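Side-chain contacts in TBC1 domain family member 22A (Homo sapiens, PDB 2QFZ), which may act as a GTPase-activating protein for Rab family GTPases, through the TBC domain that this fragment contains: residues K53-R56 with P57-K61; H109-I112 with P113-S116; D190-W193 with C194-L198; E239-Y242 with L243-A246; L305-F308 with L309-P313. All blocks are in the same frame, centred on the assembly; numbering follows the deposited sequence.

Interaction 1 of 5, residues K53-R56 with P57-K61; sequences KPVR and PMTWK
Arg56 lies alongside Trp60, one turn further on, and the two side chains point the same way. Arg56 CB packs against Pro57, whose CD is 3.6 Å from it. With CG anti to the backbone N (chi1 -177°), the arginine chain is carried along the indole: Arg56 CG sits over one face of the five-membered ring, 3.8 Å from its centroid, in a CH-pi contact displaced toward the rim. Arg56 CD follows, 3.9 Å from Trp60 NE1. A bend at chi3 then turns the guanidinium steeply to the indole, the planes 65° apart, and NE forms a salt bridge with Asp268 on helix 260-270. The same Asp268 oxygen accepts Trp60 NE1, so one carboxylate oxygen engages both residues. An arginine and a tryptophan four residues apart form the RxxxW pattern familiar near the start of TBC domains, here on the first turns of helix 56-63. At the N-cap of this helix, Val55 O is gripped twice by Thr59, through N at 3.0 Å and through OG1 at 2.7 Å, the hydroxyl coming from above the carbonyl plane. A water bridges loop and helix, donating to Pro54 O and accepting from Met58 N at 3.0 Å.

Interaction 2 of 5, residues H109-I112 with P113-S116; sequences HIDI and PRMS
Met115 N donates to Ile112 O at 3.0 Å, and one residue earlier Arg114 N makes a longer bond of 3.2 Å to Asp111 O. These two bonds close successive tight turns at this point of the chain. Asp111 OD1 lies 3.3 Å from Arg114 NH1, well out of the guanidinium plane, so the salt bridge rests on charge alone and no N-H points at the oxygen. Ile110 O sits over one face of the same guanidinium, while Ile110 CG2 touches Arg114 NH2 at 3.7 Å. Asp111 and Arg114 are the last two fixed positions of a sequence matching the IxxDxxR motif of TBC domains; Arg114 probably corresponds to the arginine finger of relatives. Asp111 OD2 is held by Tyr146 OH. Met115 runs beside Ile112, pointing the same way, with its SD 3.8 Å from Ile112 CD1. Ile112 leans on helix 124-140 and Met115 on helix 150-162, while Arg114 touches Gln148 in the loop between those two helices, which probably corresponds to the glutamine finger of the YxQ motif, so that the two finger residues meet here.

Interaction 3 of 5, residues D190-W193 with C194-L198; sequences DTYW and CMSKL
Ser196 OG donates to Tyr192 O at 2.9 Å while also lying over one face of the Tyr192 ring, 3.6 Å from CE2 and offset toward the rim. The same carbonyl oxygen accepts Ser196 N, again at 2.9 Å, and the two donors approach it from opposite faces of its plane, the hydroxyl from well above it. Two torsions bring this about: Ser196 OG is anti to its own carbonyl carbon (chi1 -67°), which turns it back toward the preceding turn, and Tyr192 CG is anti to the backbone N (chi1 175°), which brings one face of the ring against that hydroxyl. A serine bonded to the carbonyl four residues before it can stay within a helix without leaving its hydroxyl unpaired, and helix 181-200 of this all-helical TBC domain does so at a buried place. Around this pair the helix repeats its normal bonds, with Cys194 N to Asp190 O at 3.0 Å and Lys197 N to Trp193 O at 3.1 Å; Cys194 SG rests 3.6 Å from Asp190 O. Further out, Tyr85 of helix 74-91 meets the Tyr192 ring, Trp193 NE1 donates to Lys81 O, and Ser196 packs on Trp137. The Asp190 carboxylate is engaged elsewhere, by Lys61, Tyr66 and Gln82.

Interaction 4 of 5, residues E239-Y242 with L243-A246; sequences EVRY and LQFA
What resembles one half of a capping box leads into helix 242-251, fastened where Gln244 reaches back to Arg241. Gln244 OE1 accepts Arg241 N at 3.0 Å in a nearly straight bond, with an N-H...O angle of 174°; the donor lies in the carbonyl plane, on a lone pair. In return Gln244 N donates to Arg241 O at 3.1 Å, so side chain and backbone close the turn from both ends. The Arg241 side chain bends at chi3 (-76°) and stacks its guanidinium on the Gln244 amide, the planes only 17° apart, with Gln244 CG over one guanidinium face, 3.7 Å from Arg241 NH2. Just upstream, Glu239, with its positive phi, is the C-prime residue of a Schellman motif ending helix 229-237, so a helix stop and a helix start share this short loop. Inside the turn, Tyr242 O accepts both Ala246 N and Phe245 N and also lies over the centre of the Phe245 ring. That ring takes Val240 CG1 at its edge, 3.8 Å from Phe245 CD2. Its CZ meets Tyr242 CD2, also at 3.8 Å, with the two rings side by side but set obliquely. Tyr242 OH bonds to His232 ND1, tying the turn to helix 229-237, while Leu289 of helix 276-291 touches both side chains.

Interaction 5 of 5, residues L305-F308 with L309-P313; sequences LLLF and LQNLP
The Phe308 ring carries Leu312 CD2 over one face, offset toward the rim, and Pro313 CD obliquely beside it. The Leu312 methyl makes a CH-pi contact, 3.8 Å from the ring centroid, and comes to 3.5 Å from Phe308 CE2; Pro313 CD is 3.8 Å from Phe308 CE1. With Phe308 CG anti to the backbone N (chi1 179°), the ring is laid along the path the chain takes after helix 302-309, and Leu312 and Pro313 cross it at about a right angle. The amide of Gln310 lies against Leu306, with NE2 3.7 Å from Leu306 CD1, while the polar end of that amide donates to Gln244 O in helix 242-251. Asn311 uses its amide differently: ND2 bonds Leu307 O at 2.6 Å, nearly straight, the oxygen in the amide plane and the donor on a lone pair. Backbone bonds finish the turn, Gln310 N to Leu306 O and Asn311 N to Phe308 O. Asn311 N is badly angled for Leu307 O, so the side-chain N-H takes the role of a backbone N-H in a continuing helix, while the departing chain packs on the Phe308 ring through Leu312 and Pro313.

How the interactions relate
The five contacts follow one another along the chain without interleaving, and each is local, at a helix start, a helix end or within one helix. Interaction 1, at the start of helix 56-63, meets interaction 3, in helix 181-200, by a salt bridge; their centres lie about 14 Å apart. Interactions 4 and 5 also touch, about 11 Å between centres, joining helix 242-251 and its leading loop to helix 302-309 and the residues after it, through a probable hydrogen bond and apolar packing. The two pairs lie on opposite sides of the chain's centre, about 30 to 36 Å between centres. Interaction 2 touches none of them; it carries the arginine that probably corresponds to the catalytic finger of related TBC domains.

Interaction 1 of 5, residues K53-R56 with P57-K61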
loop_
_atom_site.group_PDB
_atom_site.type_symbol
_atom_site.label_atom_id
_atom_site.label_comp_id
_atom_site.label_asym_id
_atom_site.label_seq_id
_atom_site.Cartn_x
_atom_site.Cartn_y
_atom_site.Cartn_z
ATOM N N LYS A 53 -10.535 -9.203 -9.874
ATOM C CA LYS A 53 -9.214 -9.088 -10.492
ATOM C C LYS A 53 -9.187 -8.538 -11.938
ATOM O O LYS A 53 -8.355 -7.672 -12.242
ATOM C CB LYS A 53 -8.489 -10.422 -10.376
ATOM C CG LYS A 53 -7.190 -10.505 -11.127
ATOM C CD LYS A 53 -6.479 -11.836 -10.867
ATOM C CE LYS A 53 -5.831 -11.886 -9.473
ATOM N NZ LYS A 53 -4.454 -12.511 -9.526
ATOM N N PRO A 54 -10.084 -9.022 -12.826
ATOM C CA PRO A 54 -10.185 -8.509 -14.212
ATOM C C PRO A 54 -10.345 -6.983 -14.378
ATOM O O PRO A 54 -9.850 -6.393 -15.349
ATOM C CB PRO A 54 -11.438 -9.241 -14.761
ATOM C CG PRO A 54 -11.444 -10.527 -13.993
ATOM C CD PRO A 54 -11.047 -10.119 -12.600
ATOM N N VAL A 55 -11.019 -6.341 -13.446
ATOM C CA VAL A 55 -11.206 -4.899 -13.516
ATOM C C VAL A 55 -10.370 -4.114 -12.492
ATOM O O VAL A 55 -10.509 -2.883 -12.384
ATOM C CB VAL A 55 -12.716 -4.558 -13.410
ATOM C CG1 VAL A 55 -13.433 -5.070 -14.637
ATOM C CG2 VAL A 55 -13.343 -5.138 -12.127
ATOM N N ARG A 56 -9.473 -4.796 -11.755
ATOM C CA ARG A 56 -8.736 -4.113 -10.699
ATOM C C ARG A 56 -7.767 -3.057 -11.242
ATOM O O ARG A 56 -7.788 -1.948 -10.772
ATOM C CB ARG A 56 -8.055 -5.089 -9.697
ATOM C CG ARG A 56 -7.365 -4.413 -8.568
ATOM C CD ARG A 56 -6.634 -5.416 -7.654
ATOM N NE ARG A 56 -7.480 -5.951 -6.589
ATOM C CZ ARG A 56 -7.627 -7.237 -6.279
ATOM N NH1 ARG A 56 -7.034 -8.181 -6.979
ATOM N NH2 ARG A 56 -8.412 -7.577 -5.265
ATOM N N PRO A 57 -6.949 -3.383 -12.263
ATOM C CA PRO A 57 -6.072 -2.355 -12.794
ATOM C C PRO A 57 -6.767 -1.044 -13.196
ATOM O O PRO A 57 -6.314 0.024 -12.787
ATOM C CB PRO A 57 -5.425 -3.049 -14.018
ATOM C CG PRO A 57 -5.461 -4.529 -13.599
ATOM C CD PRO A 57 -6.804 -4.650 -12.999
ATOM N N MET A 58 -7.818 -1.093 -14.010
ATOM C CA MET A 58 -8.491 0.179 -14.393
ATOM C C MET A 58 -9.241 0.832 -13.206
ATOM O O MET A 58 -9.332 2.062 -13.122
ATOM C CB MET A 58 -9.458 -0.075 -15.550
ATOM C CG MET A 58 -10.224 1.156 -16.083
ATOM S SD MET A 58 -9.237 2.618 -16.545
ATOM C CE MET A 58 -8.213 1.942 -17.878
ATOM N N THR A 59 -9.859 0.017 -12.335
ATOM C CA THR A 59 -10.507 0.562 -11.133
ATOM C C THR A 59 -9.508 1.354 -10.255
ATOM O O THR A 59 -9.762 2.507 -9.926
ATOM C CB THR A 59 -11.253 -0.517 -10.334
ATOM O OG1 THR A 59 -12.206 -1.170 -11.172
ATOM C CG2 THR A 59 -12.011 0.083 -9.130
ATOM N N TRP A 60 -8.366 0.757 -9.912
ATOM C CA TRP A 60 -7.321 1.489 -9.176
ATOM C C TRP A 60 -6.885 2.787 -9.855
ATOM O O TRP A 60 -6.706 3.850 -9.202
ATOM C CB TRP A 60 -6.096 0.591 -8.950
ATOM C CG TRP A 60 -6.219 -0.386 -7.838
ATOM C CD1 TRP A 60 -7.354 -0.883 -7.311
ATOM C CD2 TRP A 60 -5.136 -1.020 -7.127
ATOM N NE1 TRP A 60 -7.073 -1.745 -6.280
ATOM C CE2 TRP A 60 -5.717 -1.854 -6.147
ATOM C CE3 TRP A 60 -3.748 -0.884 -7.156
ATOM C CZ2 TRP A 60 -4.954 -2.585 -5.235
ATOM C CZ3 TRP A 60 -2.980 -1.623 -6.254
ATOM C CH2 TRP A 60 -3.589 -2.470 -5.314
ATOM N N LYS A 61 -6.696 2.721 -11.160
ATOM C CA LYS A 61 -6.386 3.927 -11.926
ATOM C C LYS A 61 -7.444 5.009 -11.843
ATOM O O LYS A 61 -7.103 6.193 -11.751
ATOM C CB LYS A 61 -6.069 3.603 -13.374
ATOM C CG LYS A 61 -4.761 2.867 -13.516
ATOM C CD LYS A 61 -4.471 2.482 -14.981
ATOM C CE LYS A 61 -3.592 1.258 -15.015
ATOM N NZ LYS A 61 -3.084 1.030 -16.390
HETATM O O HOH W 1 -8.562 -3.490 -15.740
#

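Interaction 2 of 5, residues H109-I112 with P113-S116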
loop_
_atom_site.group_PDB
_atom_site.type_symbol
_atom_site.label_atom_id
_atom_site.label_comp_id
_atom_site.label_asym_id
_atom_site.label_seq_id
_atom_site.Cartn_x
_atom_site.Cartn_y
_atom_site.Cartn_z
ATOM N N HIS A 109 20.017 0.582 -4.186
ATOM C CA HIS A 109 20.681 -0.654 -4.688
ATOM C C HIS A 109 20.862 -1.710 -3.607
ATOM O O HIS A 109 20.915 -2.902 -3.900
ATOM C CB HIS A 109 22.061 -0.315 -5.295
ATOM C CG HIS A 109 22.562 -1.317 -6.304
ATOM N ND1 HIS A 109 22.204 -2.650 -6.288
ATOM C CD2 HIS A 109 23.413 -1.172 -7.351
ATOM C CE1 HIS A 109 22.804 -3.281 -7.283
ATOM N NE2 HIS A 109 23.540 -2.406 -7.947
ATOM N N ILE A 110 20.961 -1.283 -2.353
ATOM C CA ILE A 110 21.098 -2.209 -1.227
ATOM C C ILE A 110 19.766 -2.815 -0.791
ATOM O O ILE A 110 19.681 -4.007 -0.478
ATOM C CB ILE A 110 21.753 -1.503 -0.032
ATOM C CG1 ILE A 110 23.239 -1.252 -0.343
ATOM C CG2 ILE A 110 21.596 -2.333 1.262
ATOM C CD1 ILE A 110 23.838 -0.084 0.437
ATOM N N ASP A 111 18.734 -1.986 -0.763
ATOM C CA ASP A 111 17.401 -2.399 -0.317
ATOM C C ASP A 111 16.646 -3.221 -1.343
ATOM O O ASP A 111 16.095 -4.254 -0.989
ATOM C CB ASP A 111 16.548 -1.181 0.038
ATOM C CG ASP A 111 17.046 -0.450 1.296
ATOM O OD1 ASP A 111 17.937 -0.986 2.011
ATOM O OD2 ASP A 111 16.546 0.665 1.540
ATOM N N ILE A 112 16.609 -2.762 -2.601
ATOM C CA ILE A 112 15.764 -3.423 -3.603
ATOM C C ILE A 112 16.101 -4.893 -3.716
ATOM O O ILE A 112 15.214 -5.718 -3.515
ATOM C CB ILE A 112 15.729 -2.708 -5.019
ATOM C CG1 ILE A 112 15.078 -1.332 -4.919
ATOM C CG2 ILE A 112 15.011 -3.575 -6.069
ATOM C CD1 ILE A 112 14.242 -1.105 -3.702
ATOM N N PRO A 113 17.379 -5.238 -4.024
ATOM C CA PRO A 113 17.792 -6.652 -4.138
ATOM C C PRO A 113 17.380 -7.625 -3.038
ATOM O O PRO A 113 17.248 -8.809 -3.322
ATOM C CB PRO A 113 19.306 -6.551 -4.231
ATOM C CG PRO A 113 19.502 -5.297 -5.023
ATOM C CD PRO A 113 18.503 -4.351 -4.376
ATOM N N ARG A 114 17.151 -7.150 -1.821
ATOM C CA ARG A 114 16.819 -8.033 -0.695
ATOM C C ARG A 114 15.388 -7.848 -0.182
ATOM O O ARG A 114 15.067 -8.301 0.930
ATOM C CB ARG A 114 17.771 -7.810 0.506
ATOM C CG ARG A 114 19.165 -7.179 0.238
ATOM C CD ARG A 114 19.669 -6.397 1.488
ATOM N NE ARG A 114 18.615 -5.524 2.010
ATOM C CZ ARG A 114 18.730 -4.702 3.056
ATOM N NH1 ARG A 114 17.656 -3.980 3.429
ATOM N NH2 ARG A 114 19.893 -4.578 3.720
ATOM N N MET A 115 14.527 -7.182 -0.952
ATOM C CA MET A 115 13.146 -6.967 -0.504
ATOM C C MET A 115 12.247 -8.146 -0.930
ATOM O O MET A 115 12.657 -9.019 -1.691
ATOM C CB MET A 115 12.604 -5.600 -0.989
ATOM C CG MET A 115 12.108 -5.565 -2.404
ATOM S SD MET A 115 11.793 -3.888 -2.993
ATOM C CE MET A 115 10.029 -3.752 -2.662
ATOM N N SER A 116 11.026 -8.158 -0.406
ATOM C CA SER A 116 10.064 -9.220 -0.653
ATOM C C SER A 116 9.016 -8.732 -1.670
ATOM O O SER A 116 8.769 -7.525 -1.760
ATOM C CB SER A 116 9.421 -9.636 0.689
ATOM O OG SER A 116 8.074 -10.055 0.531
#

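Interaction 3 of 5, residues D190-W193 with C194-L198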
loop_
_atom_site.group_PDB
_atom_site.type_symbol
_atom_site.label_atom_id
_atom_site.label_comp_id
_atom_site.label_asym_id
_atom_site.label_seq_id
_atom_site.Cartn_x
_atom_site.Cartn_y
_atom_site.Cartn_z
ATOM N N ASP A 190 2.723 3.885 -15.252
ATOM C CA ASP A 190 1.467 3.734 -14.486
ATOM C C ASP A 190 1.773 3.523 -12.989
ATOM O O ASP A 190 1.195 4.167 -12.105
ATOM C CB ASP A 190 0.649 2.545 -15.053
ATOM C CG ASP A 190 0.137 2.788 -16.511
ATOM O OD1 ASP A 190 0.391 3.903 -17.122
ATOM O OD2 ASP A 190 -0.567 1.870 -17.032
ATOM N N THR A 191 2.737 2.660 -12.726
ATOM C CA THR A 191 3.165 2.344 -11.355
ATOM C C THR A 191 3.723 3.587 -10.653
ATOM O O THR A 191 3.342 3.890 -9.482
ATOM C CB THR A 191 4.155 1.203 -11.355
ATOM O OG1 THR A 191 3.526 0.063 -11.918
ATOM C CG2 THR A 191 4.642 0.847 -9.922
ATOM N N TYR A 192 4.561 4.345 -11.359
ATOM C CA TYR A 192 5.107 5.619 -10.797
ATOM C C TYR A 192 3.990 6.602 -10.448
ATOM O O TYR A 192 4.001 7.180 -9.361
ATOM C CB TYR A 192 6.148 6.272 -11.739
ATOM C CG TYR A 192 6.669 7.629 -11.283
ATOM C CD1 TYR A 192 7.811 7.741 -10.470
ATOM C CD2 TYR A 192 6.016 8.798 -11.643
ATOM C CE1 TYR A 192 8.260 8.957 -10.051
ATOM C CE2 TYR A 192 6.472 10.026 -11.200
ATOM C CZ TYR A 192 7.586 10.097 -10.412
ATOM O OH TYR A 192 8.031 11.333 -10.004
ATOM N N TRP A 193 3.060 6.848 -11.373
ATOM C CA TRP A 193 2.055 7.884 -11.121
ATOM C C TRP A 193 1.091 7.511 -10.005
ATOM O O TRP A 193 0.710 8.354 -9.209
ATOM C CB TRP A 193 1.295 8.265 -12.404
ATOM C CG TRP A 193 2.138 9.011 -13.405
ATOM C CD1 TRP A 193 2.501 8.575 -14.643
ATOM C CD2 TRP A 193 2.748 10.307 -13.245
ATOM N NE1 TRP A 193 3.244 9.508 -15.274
ATOM C CE2 TRP A 193 3.436 10.580 -14.434
ATOM C CE3 TRP A 193 2.767 11.260 -12.213
ATOM C CZ2 TRP A 193 4.160 11.784 -14.638
ATOM C CZ3 TRP A 193 3.479 12.468 -12.415
ATOM C CH2 TRP A 193 4.160 12.710 -13.618
ATOM N N CYS A 194 0.709 6.252 -9.946
ATOM C CA CYS A 194 -0.227 5.768 -8.926
ATOM C C CYS A 194 0.410 5.708 -7.545
ATOM O O CYS A 194 -0.196 6.165 -6.583
ATOM C CB CYS A 194 -0.844 4.435 -9.365
ATOM S SG CYS A 194 -2.087 4.681 -10.695
ATOM N N MET A 195 1.643 5.221 -7.468
ATOM C CA MET A 195 2.464 5.351 -6.255
ATOM C C MET A 195 2.641 6.804 -5.817
ATOM O O MET A 195 2.461 7.109 -4.645
ATOM C CB MET A 195 3.827 4.683 -6.431
ATOM C CG MET A 195 4.591 4.420 -5.148
ATOM S SD MET A 195 6.394 4.219 -5.360
ATOM C CE MET A 195 6.845 5.872 -6.021
ATOM N N SER A 196 2.943 7.708 -6.752
ATOM C CA SER A 196 3.028 9.133 -6.432
ATOM C C SER A 196 1.767 9.696 -5.797
ATOM O O SER A 196 1.842 10.481 -4.875
ATOM C CB SER A 196 3.410 9.986 -7.657
ATOM O OG SER A 196 4.725 9.686 -8.051
ATOM N N LYS A 197 0.623 9.277 -6.292
ATOM C CA LYS A 197 -0.663 9.701 -5.798
ATOM C C LYS A 197 -0.916 9.197 -4.345
ATOM O O LYS A 197 -1.328 9.957 -3.460
ATOM C CB LYS A 197 -1.740 9.187 -6.771
ATOM C CG LYS A 197 -2.822 10.148 -7.079
ATOM C CD LYS A 197 -2.481 10.997 -8.294
ATOM C CE LYS A 197 -3.517 12.113 -8.515
ATOM N NZ LYS A 197 -2.985 13.226 -9.406
ATOM N N LEU A 198 -0.690 7.910 -4.120
ATOM C CA LEU A 198 -0.644 7.355 -2.767
ATOM C C LEU A 198 0.259 8.201 -1.838
ATOM O O LEU A 198 -0.153 8.596 -0.771
ATOM C CB LEU A 198 -0.136 5.926 -2.828
ATOM C CG LEU A 198 -0.173 5.074 -1.539
ATOM C CD1 LEU A 198 0.177 3.593 -1.846
ATOM C CD2 LEU A 198 0.810 5.583 -0.481
#

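Interaction 4 of 5, residues E239-Y242 with L243-A246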
loop_
_atom_site.group_PDB
_atom_site.type_symbol
_atom_site.label_atom_id
_atom_site.label_comp_id
_atom_site.label_asym_id
_atom_site.label_seq_id
_atom_site.Cartn_x
_atom_site.Cartn_y
_atom_site.Cartn_z
ATOM N N GLU A 239 6.526 -3.259 29.263
ATOM C CA GLU A 239 7.502 -2.337 28.697
ATOM C C GLU A 239 7.573 -2.390 27.176
ATOM O O GLU A 239 8.628 -2.163 26.622
ATOM C CB GLU A 239 8.913 -2.614 29.277
ATOM C CG GLU A 239 8.994 -2.615 30.821
ATOM C CD GLU A 239 9.055 -1.223 31.417
ATOM O OE1 GLU A 239 8.997 -0.239 30.645
ATOM O OE2 GLU A 239 9.171 -1.109 32.660
ATOM N N VAL A 240 6.479 -2.698 26.490
ATOM C CA VAL A 240 6.477 -2.555 25.030
ATOM C C VAL A 240 5.842 -1.222 24.673
ATOM O O VAL A 240 4.700 -0.963 25.068
ATOM C CB VAL A 240 5.740 -3.731 24.291
ATOM C CG1 VAL A 240 5.810 -3.505 22.758
ATOM C CG2 VAL A 240 6.358 -5.089 24.674
ATOM N N ARG A 241 6.598 -0.382 23.947
ATOM C CA ARG A 241 6.130 0.910 23.446
ATOM C C ARG A 241 5.521 0.728 22.059
ATOM O O ARG A 241 6.034 -0.042 21.269
ATOM C CB ARG A 241 7.298 1.901 23.314
ATOM C CG ARG A 241 7.910 2.332 24.633
ATOM C CD ARG A 241 8.967 3.361 24.423
ATOM N NE ARG A 241 10.220 2.776 23.910
ATOM C CZ ARG A 241 10.767 3.053 22.743
ATOM N NH1 ARG A 241 10.194 3.907 21.888
ATOM N NH2 ARG A 241 11.893 2.466 22.419
ATOM N N TYR A 242 4.462 1.461 21.723
ATOM C CA TYR A 242 3.868 1.248 20.395
ATOM C C TYR A 242 4.872 1.453 19.251
ATOM O O TYR A 242 4.827 0.748 18.274
ATOM C CB TYR A 242 2.609 2.094 20.180
ATOM C CG TYR A 242 1.413 1.659 20.986
ATOM C CD1 TYR A 242 1.344 1.907 22.363
ATOM C CD2 TYR A 242 0.314 1.082 20.363
ATOM C CE1 TYR A 242 0.235 1.544 23.092
ATOM C CE2 TYR A 242 -0.814 0.714 21.082
ATOM C CZ TYR A 242 -0.851 0.946 22.443
ATOM O OH TYR A 242 -1.969 0.582 23.161
ATOM N N LEU A 243 5.816 2.367 19.415
ATOM C CA LEU A 243 6.760 2.716 18.359
ATOM C C LEU A 243 7.660 1.575 17.985
ATOM O O LEU A 243 8.101 1.486 16.820
ATOM C CB LEU A 243 7.616 3.903 18.785
ATOM C CG LEU A 243 8.395 4.701 17.743
ATOM C CD1 LEU A 243 7.471 5.354 16.721
ATOM C CD2 LEU A 243 9.202 5.773 18.488
ATOM N N GLN A 244 7.903 0.655 18.930
ATOM C CA GLN A 244 8.794 -0.480 18.665
ATOM C C GLN A 244 8.263 -1.477 17.650
ATOM O O GLN A 244 9.041 -2.191 17.035
ATOM C CB GLN A 244 9.160 -1.200 19.963
ATOM C CG GLN A 244 9.890 -0.298 20.968
ATOM C CD GLN A 244 10.203 -1.006 22.279
ATOM O OE1 GLN A 244 9.338 -1.151 23.130
ATOM N NE2 GLN A 244 11.457 -1.428 22.446
ATOM N N PHE A 245 6.946 -1.560 17.500
ATOM C CA PHE A 245 6.336 -2.479 16.527
ATOM C C PHE A 245 5.527 -1.744 15.470
ATOM O O PHE A 245 5.540 -2.131 14.317
ATOM C CB PHE A 245 5.502 -3.610 17.218
ATOM C CG PHE A 245 4.282 -3.116 17.968
ATOM C CD1 PHE A 245 3.075 -2.915 17.332
ATOM C CD2 PHE A 245 4.361 -2.832 19.297
ATOM C CE1 PHE A 245 1.977 -2.436 18.032
ATOM C CE2 PHE A 245 3.273 -2.354 19.993
ATOM C CZ PHE A 245 2.084 -2.159 19.368
ATOM N N ALA A 246 4.864 -0.666 15.844
ATOM C CA ALA A 246 3.978 0.071 14.934
ATOM C C ALA A 246 4.666 1.100 13.994
ATOM O O ALA A 246 4.041 1.582 13.096
ATOM C CB ALA A 246 2.891 0.742 15.732
#

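Interaction 5 of 5, residues L305-F308 with L309-P313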
loop_
_atom_site.group_PDB
_atom_site.type_symbol
_atom_site.label_atom_id
_atom_site.label_comp_id
_atom_site.label_asym_id
_atom_site.label_seq_id
_atom_site.Cartn_x
_atom_site.Cartn_y
_atom_site.Cartn_z
ATOM N N LEU A 305 7.043 -10.993 23.572
ATOM C CA LEU A 305 5.902 -10.116 23.284
ATOM C C LEU A 305 6.182 -9.179 22.093
ATOM O O LEU A 305 5.410 -9.119 21.133
ATOM C CB LEU A 305 5.526 -9.269 24.501
ATOM C CG LEU A 305 4.319 -8.341 24.307
ATOM C CD1 LEU A 305 3.108 -9.071 23.735
ATOM C CD2 LEU A 305 3.945 -7.579 25.635
ATOM N N LEU A 306 7.285 -8.457 22.176
ATOM C CA LEU A 306 7.754 -7.655 21.052
ATOM C C LEU A 306 7.998 -8.514 19.765
ATOM O O LEU A 306 7.545 -8.139 18.711
ATOM C CB LEU A 306 8.996 -6.823 21.462
ATOM C CG LEU A 306 9.567 -5.864 20.414
ATOM C CD1 LEU A 306 8.432 -5.021 19.770
ATOM C CD2 LEU A 306 10.613 -4.998 20.985
ATOM N N LEU A 307 8.650 -9.672 19.872
ATOM C CA LEU A 307 8.851 -10.576 18.711
ATOM C C LEU A 307 7.582 -10.978 18.013
ATOM O O LEU A 307 7.561 -10.995 16.801
ATOM C CB LEU A 307 9.610 -11.855 19.067
ATOM C CG LEU A 307 11.107 -11.616 19.305
ATOM C CD1 LEU A 307 11.625 -12.676 20.291
ATOM C CD2 LEU A 307 11.937 -11.599 17.998
ATOM N N PHE A 308 6.554 -11.306 18.797
ATOM C CA PHE A 308 5.221 -11.682 18.324
ATOM C C PHE A 308 4.546 -10.513 17.562
ATOM O O PHE A 308 4.041 -10.696 16.471
ATOM C CB PHE A 308 4.344 -12.104 19.534
ATOM C CG PHE A 308 2.949 -12.496 19.167
ATOM C CD1 PHE A 308 2.700 -13.693 18.491
ATOM C CD2 PHE A 308 1.864 -11.685 19.504
ATOM C CE1 PHE A 308 1.405 -14.059 18.143
ATOM C CE2 PHE A 308 0.563 -12.048 19.142
ATOM C CZ PHE A 308 0.346 -13.267 18.469
ATOM N N LEU A 309 4.556 -9.320 18.157
ATOM C CA LEU A 309 3.905 -8.140 17.568
ATOM C C LEU A 309 4.581 -7.739 16.241
ATOM O O LEU A 309 3.943 -7.149 15.357
ATOM C CB LEU A 309 3.946 -6.969 18.538
ATOM C CG LEU A 309 3.007 -7.011 19.755
ATOM C CD1 LEU A 309 3.343 -5.937 20.812
ATOM C CD2 LEU A 309 1.580 -6.845 19.299
ATOM N N GLN A 310 5.875 -8.050 16.146
ATOM C CA GLN A 310 6.682 -7.784 14.968
ATOM C C GLN A 310 6.605 -8.915 13.975
ATOM O O GLN A 310 7.138 -8.791 12.898
ATOM C CB GLN A 310 8.143 -7.573 15.368
ATOM C CG GLN A 310 8.440 -6.283 16.020
ATOM C CD GLN A 310 9.896 -6.148 16.465
ATOM O OE1 GLN A 310 10.594 -7.141 16.678
ATOM N NE2 GLN A 310 10.346 -4.906 16.635
ATOM N N ASN A 311 5.975 -10.036 14.347
ATOM C CA ASN A 311 5.939 -11.242 13.504
ATOM C C ASN A 311 4.607 -11.946 13.628
ATOM O O ASN A 311 4.551 -13.132 13.917
ATOM C CB ASN A 311 7.047 -12.215 13.897
ATOM C CG ASN A 311 8.443 -11.653 13.668
ATOM O OD1 ASN A 311 8.995 -11.763 12.566
ATOM N ND2 ASN A 311 9.046 -11.101 14.719
ATOM N N LEU A 312 3.519 -11.216 13.408
ATOM C CA LEU A 312 2.194 -11.764 13.641
ATOM C C LEU A 312 1.930 -12.922 12.655
ATOM O O LEU A 312 2.392 -12.866 11.511
ATOM C CB LEU A 312 1.124 -10.674 13.575
ATOM C CG LEU A 312 1.143 -9.714 14.799
ATOM C CD1 LEU A 312 0.248 -8.533 14.551
ATOM C CD2 LEU A 312 0.740 -10.389 16.101
ATOM N N PRO A 313 1.249 -13.992 13.113
ATOM C CA PRO A 313 1.099 -15.186 12.263
ATOM C C PRO A 313 0.013 -15.019 11.169
ATOM O O PRO A 313 -1.154 -15.321 11.378
ATOM C CB PRO A 313 0.729 -16.298 13.283
ATOM C CG PRO A 313 0.712 -15.637 14.634
ATOM C CD PRO A 313 0.578 -14.183 14.410
#